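Local coordinates for protein vacuolar aminopeptidase 1 (Saccharomyces cerevisiae S288c, PDB 4R8F) that removes amino acids from the N-termini of peptides and proteins as a zinc-dependent vacuolar enzyme and is the major cargo of the cytoplasm-to-vacuole targeting pathway, at residues His88-Thr93 and Asn294-Ser299; Thr93-Pro98 and Ala114-Thr119; Ala148-Thr153 and Lys221-Glu226. All coordinates share one frame; numbering follows the deposited sequence.

How the contacts relate
Contact 1 lies at the dizinc site, where H88, E295 and E296 are zinc-binding residues. Contact 2, at the base of a beta hairpin, continues directly from it: the two share T93, and their centres are 11 Å apart. Y116 joins them, its OH lying 2.8 Å from D90 OD2 and 3.0 Å from N294 ND2, probable hydrogen bonds both. Contact 3 is peripheral, its centre 24 Å from that of contact 1 and 21 Å from that of contact 2, and touches neither. It still belongs with contact 2, because strands 93-105 and 146-151 are part of the same six-stranded antiparallel sheet. Contacts 1 and 2 also reach a second subunit; contact 3 does not.

Contact 1 (His88-Thr93 and Asn294-Ser299); sequences HVDALT and NEEIGS
H88 and E295 face each other with their CA atoms 6.3 Å apart, and D90 and N294 are similarly close at 6.0 Å, where two loops meet without pairing as strands. The first carries the HxD motif (H88, V89, D90) and the second the paired glutamates E295 and E296, the hallmark of a dizinc exopeptidase centre. H88 is a ligand of the first zinc; both glutamates serve both metals.

The D90 carboxylate ties the loops together by reaching into the type I turn that runs from E295 to G298. E296 N donates to D90 OD2 at 3.1 Å, meeting the lone pair on the side of the other oxygen, while E295 N gives a weak bond to D90 OD1 at 3.3 Å. D90 looks back as well: H88 ND1 makes weak bonds to D90 OD1 and D90 O, which limits rotation of the imidazole and makes D90 a second-shell residue behind a zinc ligand. D90 OD2 also has Y116 OH as a partner.

E295 covers one face of the imidazole. Its CB lies 3.6 Å from the centroid of the H88 ring, a CH-pi contact. With CG anti to the backbone N (chi1 -165°) and the chain then bent, E295 OE2 comes over the ring rim, 3.2 Å from H88 NE2. It sits above the plane and makes no hydrogen bond there; H88 NE2 instead pairs with D341. Carboxylate and ring are tilted 37° apart.

E296 stands more steeply to the same ring, its plane turned 74°, with E296 OE2 3.6 Å from H88 CE1. The other carboxylate oxygen, E296 OE1, rests 3.4 Å from the methyl L92 CD2.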
ATOM      1  N   HIS A  88      24.890 -22.687  31.900  1.00 26.66           N
ATOM      2  CA  HIS A  88      23.553 -23.276  31.888  1.00 27.66           C
ATOM      3  C   HIS A  88      23.528 -24.620  31.171  1.00 27.39           C
ATOM      4  O   HIS A  88      24.319 -24.871  30.261  1.00 26.67           O
ATOM      5  CB  HIS A  88      22.494 -22.294  31.357  1.00 28.81           C
ATOM      6  CG  HIS A  88      22.656 -21.910  29.917  1.00 30.81           C
ATOM      7  ND1 HIS A  88      21.965 -22.537  28.899  1.00 31.69           N
ATOM      8  CD2 HIS A  88      23.384 -20.933  29.327  1.00 31.49           C
ATOM      9  CE1 HIS A  88      22.277 -21.979  27.745  1.00 32.03           C
ATOM     10  NE2 HIS A  88      23.136 -21.002  27.975  1.00 32.64           N
ATOM     11  N   VAL A  89      22.632 -25.491  31.633  1.00 27.51           N
ATOM     12  CA  VAL A  89      22.509 -26.848  31.101  1.00 28.06           C
ATOM     13  C   VAL A  89      21.185 -27.115  30.376  1.00 28.55           C
ATOM     14  O   VAL A  89      21.044 -28.161  29.738  1.00 28.93           O
ATOM     15  CB  VAL A  89      22.722 -27.924  32.197  1.00 27.88           C
ATOM     16  CG1 VAL A  89      24.199 -28.028  32.551  1.00 27.75           C
ATOM     17  CG2 VAL A  89      21.865 -27.657  33.432  1.00 27.22           C
ATOM     18  N   ASP A  90      20.221 -26.197  30.469  1.00 29.00           N
ATOM     19  CA  ASP A  90      19.005 -26.315  29.661  1.00 29.52           C
ATOM     20  C   ASP A  90      19.337 -25.998  28.212  1.00 29.61           C
ATOM     21  O   ASP A  90      20.247 -25.219  27.921  1.00 30.72           O
ATOM     22  CB  ASP A  90      17.871 -25.411  30.169  1.00 29.48           C
ATOM     23  CG  ASP A  90      18.161 -23.931  29.988  1.00 30.01           C
ATOM     24  OD1 ASP A  90      19.309 -23.510  30.261  1.00 29.70           O
ATOM     25  OD2 ASP A  90      17.232 -23.187  29.592  1.00 30.09           O
ATOM     26  N   ALA A  91      18.602 -26.632  27.311  1.00 29.82           N
ATOM     27  CA  ALA A  91      18.781 -26.443  25.880  1.00 29.56           C
ATOM     28  C   ALA A  91      17.417 -26.306  25.241  1.00 29.04           C
ATOM     29  O   ALA A  91      16.407 -26.669  25.840  1.00 28.53           O
ATOM     30  CB  ALA A  91      19.528 -27.627  25.285  1.00 29.47           C
ATOM     31  N   LEU A  92      17.386 -25.772  24.027  1.00 29.87           N
ATOM     32  CA  LEU A  92      16.138 -25.669  23.287  1.00 30.63           C
ATOM     33  C   LEU A  92      15.619 -27.062  22.984  1.00 30.52           C
ATOM     34  O   LEU A  92      16.356 -27.891  22.459  1.00 30.77           O
ATOM     35  CB  LEU A  92      16.337 -24.927  21.970  1.00 31.24           C
ATOM     36  CG  LEU A  92      16.844 -23.488  22.013  1.00 31.99           C
ATOM     37  CD1 LEU A  92      16.643 -22.864  20.642  1.00 32.76           C
ATOM     38  CD2 LEU A  92      16.142 -22.660  23.078  1.00 32.32           C
ATOM     39  N   THR A  93      14.363 -27.316  23.334  1.00 30.59           N
ATOM     40  CA  THR A  93      13.711 -28.570  22.982  1.00 31.52           C
ATOM     41  C   THR A  93      12.218 -28.400  22.774  1.00 31.42           C
ATOM     42  O   THR A  93      11.662 -27.311  22.911  1.00 31.29           O
ATOM     43  CB  THR A  93      13.941 -29.680  24.043  1.00 32.00           C
ATOM     44  OG1 THR A  93      13.816 -29.130  25.362  1.00 32.72           O
ATOM     45  CG2 THR A  93      15.320 -30.321  23.871  1.00 32.56           C
ATOM     46  N   ASN A 294      16.891 -23.091  32.905  1.00 28.06           N
ATOM     47  CA  ASN A 294      16.041 -21.971  32.478  1.00 28.64           C
ATOM     48  C   ASN A 294      16.730 -20.690  32.008  1.00 29.81           C
ATOM     49  O   ASN A 294      16.172 -19.606  32.163  1.00 29.76           O
ATOM     50  CB  ASN A 294      15.029 -21.622  33.580  1.00 28.63           C
ATOM     51  CG  ASN A 294      14.178 -22.804  34.004  1.00 29.03           C
ATOM     52  OD1 ASN A 294      13.773 -22.885  35.161  1.00 30.12           O
ATOM     53  ND2 ASN A 294      13.892 -23.721  33.079  1.00 29.21           N
ATOM     54  N   GLU A 295      17.916 -20.799  31.418  1.00 31.78           N
ATOM     55  CA  GLU A 295      18.554 -19.637  30.786  1.00 33.53           C
ATOM     56  C   GLU A 295      17.834 -19.244  29.494  1.00 33.69           C
ATOM     57  O   GLU A 295      17.720 -18.057  29.183  1.00 33.12           O
ATOM     58  CB  GLU A 295      20.035 -19.909  30.507  1.00 34.64           C
ATOM     59  CG  GLU A 295      20.847 -18.659  30.185  1.00 35.98           C
ATOM     60  CD  GLU A 295      20.735 -18.210  28.733  1.00 38.52           C
ATOM     61  OE1 GLU A 295      20.780 -16.980  28.485  1.00 40.62           O
ATOM     62  OE2 GLU A 295      20.602 -19.077  27.837  1.00 40.13           O
ATOM     63  N   GLU A 296      17.338 -20.240  28.759  1.00 34.58           N
ATOM     64  CA  GLU A 296      16.603 -20.001  27.512  1.00 35.83           C
ATOM     65  C   GLU A 296      15.244 -19.320  27.762  1.00 35.53           C
ATOM     66  O   GLU A 296      14.604 -18.827  26.831  1.00 34.14           O
ATOM     67  CB  GLU A 296      16.379 -21.320  26.761  1.00 37.19           C
ATOM     68  CG  GLU A 296      17.646 -22.078  26.371  1.00 38.72           C
ATOM     69  CD  GLU A 296      18.507 -21.345  25.356  1.00 40.69           C
ATOM     70  OE1 GLU A 296      18.010 -20.401  24.701  1.00 43.13           O
ATOM     71  OE2 GLU A 296      19.693 -21.717  25.204  1.00 41.86           O
ATOM     72  N   ILE A 297      14.824 -19.302  29.027  1.00 34.96           N
ATOM     73  CA  ILE A 297      13.529 -18.788  29.450  1.00 33.91           C
ATOM     74  C   ILE A 297      13.656 -17.458  30.214  1.00 32.64           C
ATOM     75  O   ILE A 297      12.652 -16.884  30.632  1.00 32.44           O
ATOM     76  CB  ILE A 297      12.784 -19.911  30.241  1.00 35.26           C
ATOM     77  CG1 ILE A 297      11.623 -20.450  29.410  1.00 35.80           C
ATOM     78  CG2 ILE A 297      12.277 -19.488  31.618  1.00 35.39           C
ATOM     79  CD1 ILE A 297      12.085 -21.198  28.185  1.00 36.27           C
ATOM     80  N   GLY A 298      14.882 -16.953  30.361  1.00 31.42           N
ATOM     81  CA  GLY A 298      15.124 -15.666  31.022  1.00 31.02           C
ATOM     82  C   GLY A 298      15.672 -15.735  32.442  1.00 30.75           C
ATOM     83  O   GLY A 298      15.865 -14.696  33.080  1.00 30.45           O
ATOM     84  N   SER A 299      15.888 -16.951  32.948  1.00 30.21           N
ATOM     85  CA  SER A 299      16.593 -17.195  34.220  1.00 30.43           C
ATOM     86  C   SER A 299      15.824 -16.884  35.511  1.00 30.12           C
ATOM     87  O   SER A 299      16.318 -17.191  36.600  1.00 30.01           O
ATOM     88  CB  SER A 299      17.969 -16.490  34.247  1.00 30.57           C
ATOM     89  OG  SER A 299      18.897 -17.144  33.394  1.00 30.66           O
TER

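Contact 2 (Thr93-Pro98 and Ala114-Thr119)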
ATOM      1  N   THR A  93      14.363 -27.316  23.334  1.00 30.59           N
ATOM      2  CA  THR A  93      13.711 -28.570  22.982  1.00 31.52           C
ATOM      3  C   THR A  93      12.218 -28.400  22.774  1.00 31.42           C
ATOM      4  O   THR A  93      11.662 -27.311  22.911  1.00 31.29           O
ATOM      5  CB  THR A  93      13.941 -29.680  24.043  1.00 32.00           C
ATOM      6  OG1 THR A  93      13.816 -29.130  25.362  1.00 32.72           O
ATOM      7  CG2 THR A  93      15.320 -30.321  23.871  1.00 32.56           C
ATOM      8  N   VAL A  94      11.598 -29.505  22.393  1.00 31.90           N
ATOM      9  CA  VAL A  94      10.165 -29.640  22.347  1.00 31.56           C
ATOM     10  C   VAL A  94       9.801 -30.446  23.581  1.00 31.67           C
ATOM     11  O   VAL A  94      10.475 -31.417  23.912  1.00 30.84           O
ATOM     12  CB  VAL A  94       9.750 -30.393  21.076  1.00 31.29           C
ATOM     13  CG1 VAL A  94       8.257 -30.673  21.070  1.00 31.43           C
ATOM     14  CG2 VAL A  94      10.172 -29.609  19.843  1.00 31.13           C
ATOM     15  N   LYS A  95       8.748 -30.032  24.268  1.00 32.96           N
ATOM     16  CA  LYS A  95       8.301 -30.729  25.456  1.00 33.87           C
ATOM     17  C   LYS A  95       6.911 -31.279  25.272  1.00 35.13           C
ATOM     18  O   LYS A  95       6.051 -30.649  24.662  1.00 34.30           O
ATOM     19  CB  LYS A  95       8.319 -29.801  26.664  1.00 34.65           C
ATOM     20  CG  LYS A  95       9.703 -29.635  27.249  1.00 35.64           C
ATOM     21  CD  LYS A  95       9.653 -28.934  28.589  1.00 36.81           C
ATOM     22  CE  LYS A  95      11.051 -28.704  29.135  1.00 38.00           C
ATOM     23  NZ  LYS A  95      11.667 -29.948  29.684  1.00 38.53           N
ATOM     24  N   LEU A  96       6.713 -32.471  25.820  1.00 37.18           N
ATOM     25  CA  LEU A  96       5.413 -33.095  25.874  1.00 38.23           C
ATOM     26  C   LEU A  96       4.547 -32.230  26.776  1.00 39.78           C
ATOM     27  O   LEU A  96       4.963 -31.882  27.882  1.00 39.28           O
ATOM     28  CB  LEU A  96       5.548 -34.496  26.462  1.00 39.08           C
ATOM     29  CG  LEU A  96       4.642 -35.569  25.881  1.00 39.80           C
ATOM     30  CD1 LEU A  96       5.174 -36.032  24.537  1.00 40.02           C
ATOM     31  CD2 LEU A  96       4.542 -36.733  26.851  1.00 40.47           C
ATOM     32  N   LYS A  97       3.361 -31.857  26.307  1.00 42.12           N
ATOM     33  CA  LYS A  97       2.453 -31.064  27.129  1.00 44.39           C
ATOM     34  C   LYS A  97       1.898 -31.913  28.281  1.00 46.46           C
ATOM     35  O   LYS A  97       1.838 -33.139  28.168  1.00 47.25           O
ATOM     36  CB  LYS A  97       1.311 -30.490  26.291  1.00 45.68           C
ATOM     37  CG  LYS A  97       1.735 -29.368  25.356  1.00 46.80           C
ATOM     38  CD  LYS A  97       0.567 -28.450  25.050  1.00 48.06           C
ATOM     39  CE  LYS A  97       0.863 -27.525  23.881  1.00 49.48           C
ATOM     40  NZ  LYS A  97       0.333 -28.080  22.601  1.00 50.96           N
ATOM     41  N   PRO A  98       1.506 -31.264  29.397  1.00 48.17           N
ATOM     42  CA  PRO A  98       0.937 -31.927  30.587  1.00 48.37           C
ATOM     43  C   PRO A  98      -0.185 -32.926  30.275  1.00 48.55           C
ATOM     44  O   PRO A  98      -0.276 -33.978  30.914  1.00 48.34           O
ATOM     45  CB  PRO A  98       0.398 -30.757  31.409  1.00 49.04           C
ATOM     46  CG  PRO A  98       1.272 -29.606  31.039  1.00 49.21           C
ATOM     47  CD  PRO A  98       1.735 -29.825  29.628  1.00 48.94           C
ATOM     48  N   ALA A 114       4.979 -28.590  23.137  1.00 38.27           N
ATOM     49  CA  ALA A 114       5.242 -27.167  23.150  1.00 37.21           C
ATOM     50  C   ALA A 114       6.732 -26.920  22.991  1.00 36.24           C
ATOM     51  O   ALA A 114       7.543 -27.701  23.487  1.00 35.26           O
ATOM     52  CB  ALA A 114       4.748 -26.564  24.448  1.00 37.18           C
ATOM     53  N   PRO A 115       7.102 -25.827  22.305  1.00 35.80           N
ATOM     54  CA  PRO A 115       8.518 -25.495  22.228  1.00 35.97           C
ATOM     55  C   PRO A 115       9.018 -24.942  23.556  1.00 35.94           C
ATOM     56  O   PRO A 115       8.294 -24.217  24.238  1.00 36.41           O
ATOM     57  CB  PRO A 115       8.583 -24.414  21.137  1.00 35.51           C
ATOM     58  CG  PRO A 115       7.176 -24.045  20.809  1.00 35.71           C
ATOM     59  CD  PRO A 115       6.257 -24.758  21.749  1.00 35.58           C
ATOM     60  N   TYR A 116      10.244 -25.295  23.915  1.00 36.56           N
ATOM     61  CA  TYR A 116      10.886 -24.747  25.096  1.00 37.38           C
ATOM     62  C   TYR A 116      12.038 -23.840  24.671  1.00 39.53           C
ATOM     63  O   TYR A 116      12.953 -24.278  23.974  1.00 38.79           O
ATOM     64  CB  TYR A 116      11.404 -25.867  25.999  1.00 36.85           C
ATOM     65  CG  TYR A 116      12.261 -25.354  27.126  1.00 36.64           C
ATOM     66  CD1 TYR A 116      11.689 -24.906  28.311  1.00 36.66           C
ATOM     67  CD2 TYR A 116      13.646 -25.286  26.998  1.00 36.12           C
ATOM     68  CE1 TYR A 116      12.471 -24.419  29.342  1.00 36.19           C
ATOM     69  CE2 TYR A 116      14.436 -24.800  28.021  1.00 35.82           C
ATOM     70  CZ  TYR A 116      13.844 -24.370  29.193  1.00 36.10           C
ATOM     71  OH  TYR A 116      14.622 -23.884  30.216  1.00 35.46           O
ATOM     72  N   GLY A 117      11.977 -22.576  25.082  1.00 43.01           N
ATOM     73  CA  GLY A 117      13.081 -21.636  24.881  1.00 46.33           C
ATOM     74  C   GLY A 117      13.071 -20.865  23.574  1.00 49.66           C
ATOM     75  O   GLY A 117      14.021 -20.138  23.275  1.00 50.84           O
ATOM     76  N   GLY A 118      12.005 -21.008  22.796  1.00 53.98           N
ATOM     77  CA  GLY A 118      11.894 -20.304  21.527  1.00 58.38           C
ATOM     78  C   GLY A 118      10.574 -20.580  20.837  1.00 62.89           C
ATOM     79  O   GLY A 118       9.762 -21.369  21.323  1.00 64.47           O
ATOM     80  N   THR A 119      10.349 -19.896  19.721  1.00 66.76           N
ATOM     81  CA  THR A 119       9.307 -20.276  18.775  1.00 69.39           C
ATOM     82  C   THR A 119      10.068 -21.010  17.684  1.00 69.66           C
ATOM     83  O   THR A 119      10.742 -20.385  16.859  1.00 70.73           O
ATOM     84  CB  THR A 119       8.559 -19.051  18.212  1.00 70.62           C
ATOM     85  OG1 THR A 119       9.476 -18.196  17.515  1.00 71.45           O
ATOM     86  CG2 THR A 119       7.893 -18.266  19.339  1.00 70.50           C
TER
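Y116 N donates to T93 O at 2.7 Å, the shortest bond between the two strands; the return bond, T93 N to Y116 O, is weak at 3.4 Å. K95 and A114 make the next hydrogen-bonded antiparallel pair, more evenly: K95 N reaches A114 O at 2.7 Å and a nearly straight 173°, and A114 N returns a bond to K95 O at 2.8 Å. Between them V94 and P115 are a non-hydrogen-bonded pair, which suits a proline with no N-H to give; V94 CA also approaches A114 O at 3.5 Å in a CA-H...O contact.

T93, K95, A114 and Y116 project to one face of the sheet. There K95 and Y116 run side by side in the same direction, the aliphatic CE of K95 coming 3.9 Å from Y116 CD1. CG of Y116 is anti to the backbone N (chi1 171°), which sends the phenol out from the sheet, its CB and CD2 near T93 OG1, towards D90 and N294, partners of its hydroxyl. The K95 ammonium group stands over the ring, too far for more than a weak cation-pi attraction, and forms salt bridges with D236 and D234 on strand 230-239. Further along, K97 CE packs 4.0 Å from A114 CB, and its NZ donates to V113 O.

P372 of a second subunit packs on A114 and Y116. The whole is the open end of an antiparallel beta hairpin, strands 93-105 and 108-116, whose Y116 reaches into the surroundings of the zinc site.

Contact 3 (Ala148-Thr153 and Lys221-Glu226)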
ATOM      1  N   ALA A 148      12.599 -41.511  38.129  1.00 35.79           N
ATOM      2  CA  ALA A 148      13.323 -42.375  37.204  1.00 35.30           C
ATOM      3  C   ALA A 148      13.620 -41.595  35.936  1.00 35.20           C
ATOM      4  O   ALA A 148      12.803 -40.788  35.494  1.00 36.57           O
ATOM      5  CB  ALA A 148      12.505 -43.613  36.877  1.00 34.94           C
ATOM      6  N   LEU A 149      14.793 -41.832  35.359  1.00 34.61           N
ATOM      7  CA  LEU A 149      15.145 -41.240  34.080  1.00 34.15           C
ATOM      8  C   LEU A 149      14.891 -42.229  32.954  1.00 33.43           C
ATOM      9  O   LEU A 149      15.110 -43.431  33.094  1.00 33.29           O
ATOM     10  CB  LEU A 149      16.600 -40.766  34.074  1.00 34.47           C
ATOM     11  CG  LEU A 149      16.939 -39.640  35.061  1.00 34.93           C
ATOM     12  CD1 LEU A 149      18.236 -38.965  34.644  1.00 35.40           C
ATOM     13  CD2 LEU A 149      15.825 -38.603  35.181  1.00 34.82           C
ATOM     14  N   VAL A 150      14.443 -41.691  31.831  1.00 32.50           N
ATOM     15  CA  VAL A 150      13.916 -42.477  30.733  1.00 31.61           C
ATOM     16  C   VAL A 150      14.460 -41.888  29.430  1.00 31.42           C
ATOM     17  O   VAL A 150      14.635 -40.678  29.316  1.00 31.64           O
ATOM     18  CB  VAL A 150      12.366 -42.491  30.836  1.00 31.67           C
ATOM     19  CG1 VAL A 150      11.677 -42.066  29.548  1.00 32.07           C
ATOM     20  CG2 VAL A 150      11.879 -43.846  31.328  1.00 31.49           C
ATOM     21  N   ASP A 151      14.752 -42.749  28.462  1.00 31.51           N
ATOM     22  CA  ASP A 151      15.428 -42.342  27.230  1.00 31.28           C
ATOM     23  C   ASP A 151      15.193 -43.410  26.163  1.00 31.43           C
ATOM     24  O   ASP A 151      15.458 -44.591  26.393  1.00 31.77           O
ATOM     25  CB  ASP A 151      16.929 -42.171  27.506  1.00 31.63           C
ATOM     26  CG  ASP A 151      17.709 -41.615  26.311  1.00 32.25           C
ATOM     27  OD1 ASP A 151      17.099 -41.217  25.298  1.00 32.33           O
ATOM     28  OD2 ASP A 151      18.959 -41.576  26.394  1.00 32.39           O
ATOM     29  N   SER A 152      14.685 -42.995  25.003  1.00 30.81           N
ATOM     30  CA  SER A 152      14.359 -43.932  23.925  1.00 30.25           C
ATOM     31  C   SER A 152      15.521 -44.171  22.962  1.00 30.07           C
ATOM     32  O   SER A 152      15.454 -45.076  22.133  1.00 30.62           O
ATOM     33  CB  SER A 152      13.144 -43.435  23.139  1.00 29.75           C
ATOM     34  OG  SER A 152      13.483 -42.336  22.312  1.00 29.72           O
ATOM     35  N   THR A 153      16.574 -43.364  23.062  1.00 29.71           N
ATOM     36  CA  THR A 153      17.733 -43.483  22.174  1.00 29.74           C
ATOM     37  C   THR A 153      18.172 -44.949  22.073  1.00 30.05           C
ATOM     38  O   THR A 153      18.269 -45.622  23.096  1.00 30.48           O
ATOM     39  CB  THR A 153      18.908 -42.636  22.698  1.00 29.46           C
ATOM     40  OG1 THR A 153      18.451 -41.304  22.961  1.00 30.17           O
ATOM     41  CG2 THR A 153      20.055 -42.580  21.696  1.00 29.46           C
ATOM     42  N   LYS A 221       7.699 -49.038  30.671  1.00 45.72           N
ATOM     43  CA  LYS A 221       8.608 -50.135  30.346  1.00 47.71           C
ATOM     44  C   LYS A 221      10.076 -49.720  30.509  1.00 47.08           C
ATOM     45  O   LYS A 221      10.871 -50.450  31.103  1.00 46.53           O
ATOM     46  CB  LYS A 221       8.365 -50.624  28.914  1.00 50.50           C
ATOM     47  CG  LYS A 221       8.898 -52.028  28.653  1.00 53.25           C
ATOM     48  CD  LYS A 221       9.653 -52.135  27.329  1.00 55.34           C
ATOM     49  CE  LYS A 221       8.753 -52.570  26.179  1.00 56.76           C
ATOM     50  NZ  LYS A 221       8.507 -54.042  26.193  1.00 57.81           N
ATOM     51  N   LEU A 222      10.420 -48.547  29.984  1.00 46.70           N
ATOM     52  CA  LEU A 222      11.782 -48.014  30.080  1.00 45.30           C
ATOM     53  C   LEU A 222      12.219 -47.814  31.532  1.00 45.03           C
ATOM     54  O   LEU A 222      13.356 -48.114  31.887  1.00 46.33           O
ATOM     55  CB  LEU A 222      11.885 -46.677  29.345  1.00 45.03           C
ATOM     56  CG  LEU A 222      11.665 -46.621  27.833  1.00 45.18           C
ATOM     57  CD1 LEU A 222      11.577 -45.171  27.386  1.00 45.13           C
ATOM     58  CD2 LEU A 222      12.768 -47.348  27.078  1.00 44.93           C
ATOM     59  N   ALA A 223      11.317 -47.296  32.362  1.00 44.37           N
ATOM     60  CA  ALA A 223      11.618 -47.035  33.772  1.00 44.39           C
ATOM     61  C   ALA A 223      11.646 -48.303  34.629  1.00 44.96           C
ATOM     62  O   ALA A 223      12.279 -48.327  35.683  1.00 44.17           O
ATOM     63  CB  ALA A 223      10.615 -46.047  34.344  1.00 44.10           C
ATOM     64  N   GLY A 224      10.954 -49.348  34.183  1.00 46.16           N
ATOM     65  CA  GLY A 224      10.874 -50.605  34.927  1.00 46.63           C
ATOM     66  C   GLY A 224       9.821 -50.555  36.020  1.00 47.03           C
ATOM     67  O   GLY A 224       9.995 -51.142  37.090  1.00 47.29           O
ATOM     68  N   VAL A 225       8.727 -49.849  35.745  1.00 46.90           N
ATOM     69  CA  VAL A 225       7.623 -49.710  36.692  1.00 46.79           C
ATOM     70  C   VAL A 225       6.309 -49.946  35.956  1.00 46.59           C
ATOM     71  O   VAL A 225       6.295 -50.081  34.734  1.00 47.80           O
ATOM     72  CB  VAL A 225       7.622 -48.317  37.370  1.00 47.06           C
ATOM     73  CG1 VAL A 225       9.004 -47.987  37.920  1.00 46.97           C
ATOM     74  CG2 VAL A 225       7.159 -47.228  36.406  1.00 46.87           C
ATOM     75  N   GLU A 226       5.210 -50.005  36.700  1.00 46.69           N
ATOM     76  CA  GLU A 226       3.888 -50.169  36.097  1.00 47.91           C
ATOM     77  C   GLU A 226       3.279 -48.823  35.715  1.00 46.70           C
ATOM     78  O   GLU A 226       3.634 -47.783  36.272  1.00 47.12           O
ATOM     79  CB  GLU A 226       2.940 -50.917  37.043  1.00 50.17           C
ATOM     80  CG  GLU A 226       3.074 -52.436  36.999  1.00 51.86           C
ATOM     81  CD  GLU A 226       2.688 -53.033  35.653  1.00 54.02           C
ATOM     82  OE1 GLU A 226       1.998 -52.352  34.853  1.00 54.45           O
ATOM     83  OE2 GLU A 226       3.082 -54.190  35.393  1.00 55.07           O
TER
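L222, in the last turn of helix 213-223, points at the strand, and its side chain can be followed outwards. L222 CB starts the contact, 3.5 Å from V150 CG2. CG lies anti to the carbonyl carbon (chi1 -64°), which carries the two methyls past V150 towards the end of the strand. L222 CD1 then meets V150 CG1 at 3.8 Å. The other methyl, L222 CD2, stops 3.9 Å from the backbone oxygen D151 O. L222 and V150 cross at about a right angle, the leucine lying over both valine branches.

A223, next along the helix, meets the same V150 methyl. A223 CB is 3.9 Å from V150 CG2 and 4.0 Å from A148 CB, so alternate strand residues A148 and V150 serve one helix end. V150 CG2 is the central atom, touching L222 and A223 together. No hydrogen bond crosses between the segments; the joint is apolar packing.

Beyond the packing, each segment has a local motif of its own. G224, with positive phi, is the C-prime residue of a Schellman motif that closes the helix. On the strand side T153 N bonds D151 OD1 at 3.1 Å, making an Asx turn; T153 OG1 bonds the same D151 OD1 at 2.7 Å, closer to the carboxylate plane and on the same side of it.

Strand 146-151 is the outermost strand of its sheet within the chain and pairs with strand 129-137, whose L135 touches both V150 and A223. L149 points away from helix 213-223 and packs on Y23, H24 and S27 of helix 22-34, so the edge strand lies between two helices.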